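Local coordinates for sortase B (Clostridium perfringens, PDB 5YFK), which probably acts as a sortase B cysteine transpeptidase, cleaving surface proteins at a sorting signal and joining the proteins to the cell wall, at residues Glu158-Leu163 and Asn215-Val220; Asn114-Thr119 and Ser209-Val214. The protein carries 1 engineered substitution. All coordinates share one frame; numbering follows the deposited sequence.

In the fold
From the N terminus, the chain first reaches 114-119, in the loop that follows strand 107-111, then the end of strand 146-159 with the start of helix 160-166, and later 209-220, where strand 203-210 ends, turns and continues as strand 216-225. Contact 2 closes a loop of 89 residues by bringing 114-119 against 209-214; contact 1 closes one of 51 residues by pairing 158-163 with 215-220. The two loops cross, since their segments alternate along the chain. They meet at the neighbouring strands 203-210 and 216-225, so the strand pair carrying Ser209 and Arg217 is tied to helix 160-166 by contact 1 and to the loop after His113 by contact 2.

Contact 1: Glu158-Leu163 and Asn215-Val220; sequences ENAKDL and NARIVV
Arg217 lies along the start of helix 160-166, with the methyl of Ala160 set over the centre of its guanidinium. CG is anti to the carbonyl carbon and the chain bends at chi2 (-67°), so the side chain doubles back along its own strand; CB of Ala160 ends 3.5 Å from Arg217 CZ. The bend also lets NH1 of Arg217 give a bond of 3.0 Å to O of Ala216. The acceptor lies in the guanidinium plane, but NH1 stands above the carbonyl plane. One bond and one methyl-covered face thus limit how the group can turn.

Deeper in, Leu163 crosses the arginine obliquely, its CD2 3.5 Å from Arg217 CB. With Leu163 CG anti to its backbone N, Leu163 CD2 also meets Val219 tip to tip, 3.7 Å from Val219 CG2. Tyr156 also packs on both Leu163 and Val219.

Beneath these side chains the backbones run antiparallel. Glu158 and Arg217 form a hydrogen-bonded pair, Arg217 N reaching Glu158 O at 2.9 Å and Glu158 N returning to Arg217 O, both in the carbonyl planes. A weak, bent bond from Ala160 N to Asn215 O follows where strand becomes helix. Asn159 is the N-cap: its OD1 accepts from Asp162 N on a lone pair and, weakly, from Lys161 N. The Glu158 carboxylate turns to a salt bridge with Lys187.

This strand-to-helix junction, paired with the last strand of the sortase beta fold, holds Arg217, the predicted transition-state stabiliser, its side chain about 4 Å, between nearest atoms, from that of Ser209, the engineered replacement of the predicted nucleophilic cysteine.

Contact 2: Asn114-Thr119 and Ser209-Val214; sequences NMRNDT and SGYDFV. Engineered in segment 209-214: Ser209 (natural residue Cys).
Two direct hydrogen bonds join the loop 114-119 to the end of strand 203-210 and the turn after it, and Asn114 takes part in both. Its side chain, with CG anti to the backbone N (chi1 165°), sends ND2 to O of Ser209 at 2.8 Å. The bond is fairly straight at 161° and lies in the amide plane, although the donor stands above the carbonyl plane. The backbone O of Asn114 accepts from the other segment: OH of Tyr211 donates to it over 2.7 Å, nearly along the C=O axis, and this oxygen lies at the ring's edge, in its plane. OD1 of Asn114 receives a long, weak bond from Arg116 N, which ties the amide back to its own loop.

A water bridges the same strand end, accepting from Asn114 N at 2.9 Å and hydrogen-bonded to OG of Ser209. Ser209 is an engineered residue in place of the natural cysteine, the predicted acyl-thioester nucleophile of the sortase site. Asn114 follows the predicted proton donor/acceptor His113, so these bonds link the two segments that carry the predicted catalytic residues of the sortase fold, with Arg217 on the adjoining strand.

The remaining contact is a CH-pi approach over the tyrosine face. Arg116, bent at chi2 and chi3, passes over one face of the Tyr211 ring: Arg116 CD lies 3.9 Å from the ring centroid, and Arg116 CG 3.4 Å from Tyr211 CE2, at the ring's rim. The guanidinium runs nearly parallel to the ring, 15° apart, but slips past it, so that CB of Tyr211 meets its face near the rim.

Contact 1: Glu158-Leu163 and Asn215-Val220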
# COMPACT_ATOMS: atom_id res chain seq x y z
N GLU A 158 6.86 9.94 10.98
CA GLU A 158 7.53 9.87 12.27
C GLU A 158 8.75 9.02 12.15
O GLU A 158 9.03 8.46 11.11
CB GLU A 158 6.59 9.30 13.35
CG GLU A 158 6.03 7.92 13.03
CD GLU A 158 5.08 7.39 14.12
OE1 GLU A 158 5.29 6.26 14.61
OE2 GLU A 158 4.20 8.14 14.58
N ASN A 159 9.46 8.91 13.25
CA ASN A 159 10.68 8.16 13.31
C ASN A 159 10.44 6.66 13.03
O ASN A 159 9.51 6.07 13.57
CB ASN A 159 11.26 8.34 14.70
CG ASN A 159 12.41 7.42 14.95
OD1 ASN A 159 12.22 6.29 15.41
ND2 ASN A 159 13.60 7.86 14.61
N ALA A 160 11.36 6.02 12.33
CA ALA A 160 11.14 4.64 11.90
C ALA A 160 11.03 3.66 13.08
O ALA A 160 10.27 2.70 13.03
CB ALA A 160 12.21 4.20 10.95
N LYS A 161 11.84 3.86 14.11
CA LYS A 161 11.77 2.96 15.26
C LYS A 161 10.44 3.03 16.02
O LYS A 161 9.90 2.01 16.43
CB LYS A 161 12.94 3.23 16.21
CG LYS A 161 14.28 2.86 15.61
CD LYS A 161 14.43 1.36 15.53
CE LYS A 161 15.80 0.96 15.04
NZ LYS A 161 15.80 -0.49 14.69
N ASP A 162 9.89 4.22 16.19
CA ASP A 162 8.57 4.34 16.78
C ASP A 162 7.50 3.68 15.93
O ASP A 162 6.64 2.97 16.43
CB ASP A 162 8.21 5.81 16.95
CG ASP A 162 8.49 6.29 18.35
OD1 ASP A 162 8.93 5.46 19.18
OD2 ASP A 162 8.32 7.51 18.59
N LEU A 163 7.60 3.89 14.63
CA LEU A 163 6.62 3.34 13.73
C LEU A 163 6.59 1.82 13.82
O LEU A 163 5.53 1.20 13.82
CB LEU A 163 6.92 3.80 12.31
CG LEU A 163 5.81 3.41 11.35
CD1 LEU A 163 4.50 4.05 11.81
CD2 LEU A 163 6.18 3.81 9.93
N ASN A 215 15.84 8.88 9.15
CA ASN A 215 14.94 7.77 9.47
C ASN A 215 13.45 8.16 9.52
O ASN A 215 12.66 7.54 10.25
CB ASN A 215 15.34 7.14 10.81
CG ASN A 215 16.74 6.54 10.77
OD1 ASN A 215 17.15 5.99 9.77
ND2 ASN A 215 17.51 6.77 11.82
N ALA A 216 13.05 9.12 8.70
CA ALA A 216 11.63 9.47 8.59
C ALA A 216 10.91 8.35 7.85
O ALA A 216 11.49 7.68 6.99
CB ALA A 216 11.43 10.78 7.85
N ARG A 217 9.71 8.08 8.31
CA ARG A 217 8.76 7.25 7.59
C ARG A 217 7.53 8.07 7.31
O ARG A 217 7.02 8.79 8.19
CB ARG A 217 8.38 6.03 8.41
CG ARG A 217 9.52 5.09 8.68
CD ARG A 217 9.99 4.46 7.40
NE ARG A 217 11.04 3.49 7.60
CZ ARG A 217 12.35 3.73 7.44
NH1 ARG A 217 12.80 4.96 7.17
NH2 ARG A 217 13.21 2.74 7.61
N ILE A 218 6.98 7.90 6.11
CA ILE A 218 5.70 8.54 5.78
C ILE A 218 4.60 7.48 5.64
O ILE A 218 4.83 6.45 5.08
CB ILE A 218 5.81 9.31 4.46
CG1 ILE A 218 7.04 10.25 4.48
CG2 ILE A 218 4.53 10.10 4.17
CD1 ILE A 218 7.33 10.94 3.17
N VAL A 219 3.43 7.74 6.25
CA VAL A 219 2.38 6.73 6.41
C VAL A 219 1.06 7.31 5.90
O VAL A 219 0.69 8.42 6.25
CB VAL A 219 2.19 6.31 7.88
CG1 VAL A 219 1.25 5.12 8.01
CG2 VAL A 219 3.53 6.01 8.54
N VAL A 220 0.36 6.51 5.10
CA VAL A 220 -1.01 6.79 4.73
C VAL A 220 -1.92 5.62 5.13
O VAL A 220 -1.55 4.46 4.99
CB VAL A 220 -1.15 7.06 3.22
CG1 VAL A 220 -2.63 7.16 2.85
CG2 VAL A 220 -0.44 8.36 2.84

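Contact 2: Asn114-Thr119 and Ser209-Val214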
# COMPACT_ATOMS: atom_id res chain seq x y z
N ASN A 114 11.08 4.89 -1.23
CA ASN A 114 11.04 6.23 -1.78
C ASN A 114 12.46 6.66 -2.07
O ASN A 114 13.19 7.03 -1.16
CB ASN A 114 10.40 7.18 -0.78
CG ASN A 114 10.64 8.65 -1.12
OD1 ASN A 114 10.94 9.00 -2.27
ND2 ASN A 114 10.36 9.52 -0.16
N MET A 115 12.90 6.44 -3.31
CA MET A 115 14.30 6.58 -3.64
C MET A 115 14.62 7.93 -4.30
O MET A 115 15.74 8.16 -4.76
CB MET A 115 14.74 5.42 -4.53
CG MET A 115 14.95 4.12 -3.76
SD MET A 115 15.76 2.85 -4.75
CE MET A 115 17.29 3.67 -5.19
N ARG A 116 13.66 8.85 -4.22
CA ARG A 116 13.91 10.27 -4.50
C ARG A 116 14.01 10.52 -6.00
O ARG A 116 14.29 11.63 -6.43
CB ARG A 116 15.18 10.77 -3.79
CG ARG A 116 15.04 10.86 -2.28
CD ARG A 116 15.56 12.19 -1.73
NE ARG A 116 14.50 13.18 -1.59
CZ ARG A 116 14.64 14.35 -0.95
NH1 ARG A 116 15.80 14.66 -0.38
NH2 ARG A 116 13.62 15.20 -0.88
N ASN A 117 13.64 9.52 -6.78
CA ASN A 117 13.56 9.67 -8.22
C ASN A 117 12.14 9.43 -8.73
O ASN A 117 11.94 8.98 -9.86
CB ASN A 117 14.50 8.69 -8.89
CG ASN A 117 13.94 7.28 -8.88
OD1 ASN A 117 13.60 6.77 -7.82
ND2 ASN A 117 13.65 6.76 -10.06
N ASP A 118 11.15 9.68 -7.87
CA ASP A 118 9.77 9.65 -8.33
C ASP A 118 9.31 8.27 -8.79
O ASP A 118 8.67 8.12 -9.83
CB ASP A 118 9.61 10.65 -9.47
CG ASP A 118 8.22 11.22 -9.55
OD1 ASP A 118 7.45 10.98 -8.61
OD2 ASP A 118 7.90 11.87 -10.57
N THR A 119 9.70 7.23 -8.06
CA THR A 119 9.26 5.87 -8.38
C THR A 119 8.86 5.10 -7.12
O THR A 119 9.16 5.52 -6.03
CB THR A 119 10.36 5.05 -9.08
OG1 THR A 119 11.51 4.95 -8.23
CG2 THR A 119 10.75 5.71 -10.40
N SER A 209 9.70 5.57 3.19
CA SER A 209 10.67 6.42 3.85
C SER A 209 10.56 7.87 3.41
O SER A 209 10.07 8.15 2.32
CB SER A 209 12.07 5.87 3.63
OG SER A 209 12.48 6.08 2.30
N GLY A 210 10.89 8.80 4.30
CA GLY A 210 10.95 10.20 3.93
C GLY A 210 12.29 10.81 4.28
O GLY A 210 13.17 10.16 4.85
N TYR A 211 12.53 12.00 3.74
CA TYR A 211 13.83 12.64 3.91
C TYR A 211 13.78 13.99 4.58
O TYR A 211 14.81 14.65 4.72
CB TYR A 211 14.49 12.75 2.55
CG TYR A 211 14.72 11.41 1.95
CD1 TYR A 211 15.78 10.62 2.38
CD2 TYR A 211 13.80 10.85 1.07
CE1 TYR A 211 15.95 9.33 1.90
CE2 TYR A 211 13.92 9.54 0.65
CZ TYR A 211 15.04 8.81 1.01
OH TYR A 211 15.25 7.54 0.48
N ASP A 212 12.65 14.31 5.20
CA ASP A 212 12.57 15.53 6.00
C ASP A 212 13.53 15.51 7.22
O ASP A 212 13.90 16.55 7.74
CB ASP A 212 11.15 15.74 6.51
CG ASP A 212 10.27 16.40 5.50
OD1 ASP A 212 10.79 16.77 4.44
OD2 ASP A 212 9.05 16.46 5.73
N PHE A 213 13.70 14.32 7.79
CA PHE A 213 14.58 14.11 8.93
C PHE A 213 15.10 12.69 8.83
O PHE A 213 14.53 11.87 8.10
CB PHE A 213 13.86 14.36 10.26
CG PHE A 213 12.57 13.58 10.44
CD1 PHE A 213 11.33 14.18 10.18
CD2 PHE A 213 12.57 12.32 11.03
CE1 PHE A 213 10.15 13.48 10.40
CE2 PHE A 213 11.38 11.64 11.30
CZ PHE A 213 10.17 12.19 10.91
N VAL A 214 16.24 12.41 9.45
CA VAL A 214 16.83 11.09 9.31
C VAL A 214 15.92 9.98 9.88
O VAL A 214 15.18 10.20 10.85
CB VAL A 214 18.25 11.02 9.92
CG1 VAL A 214 18.23 11.29 11.40
CG2 VAL A 214 18.88 9.66 9.64
O HOH W 1 13.18 4.05 0.58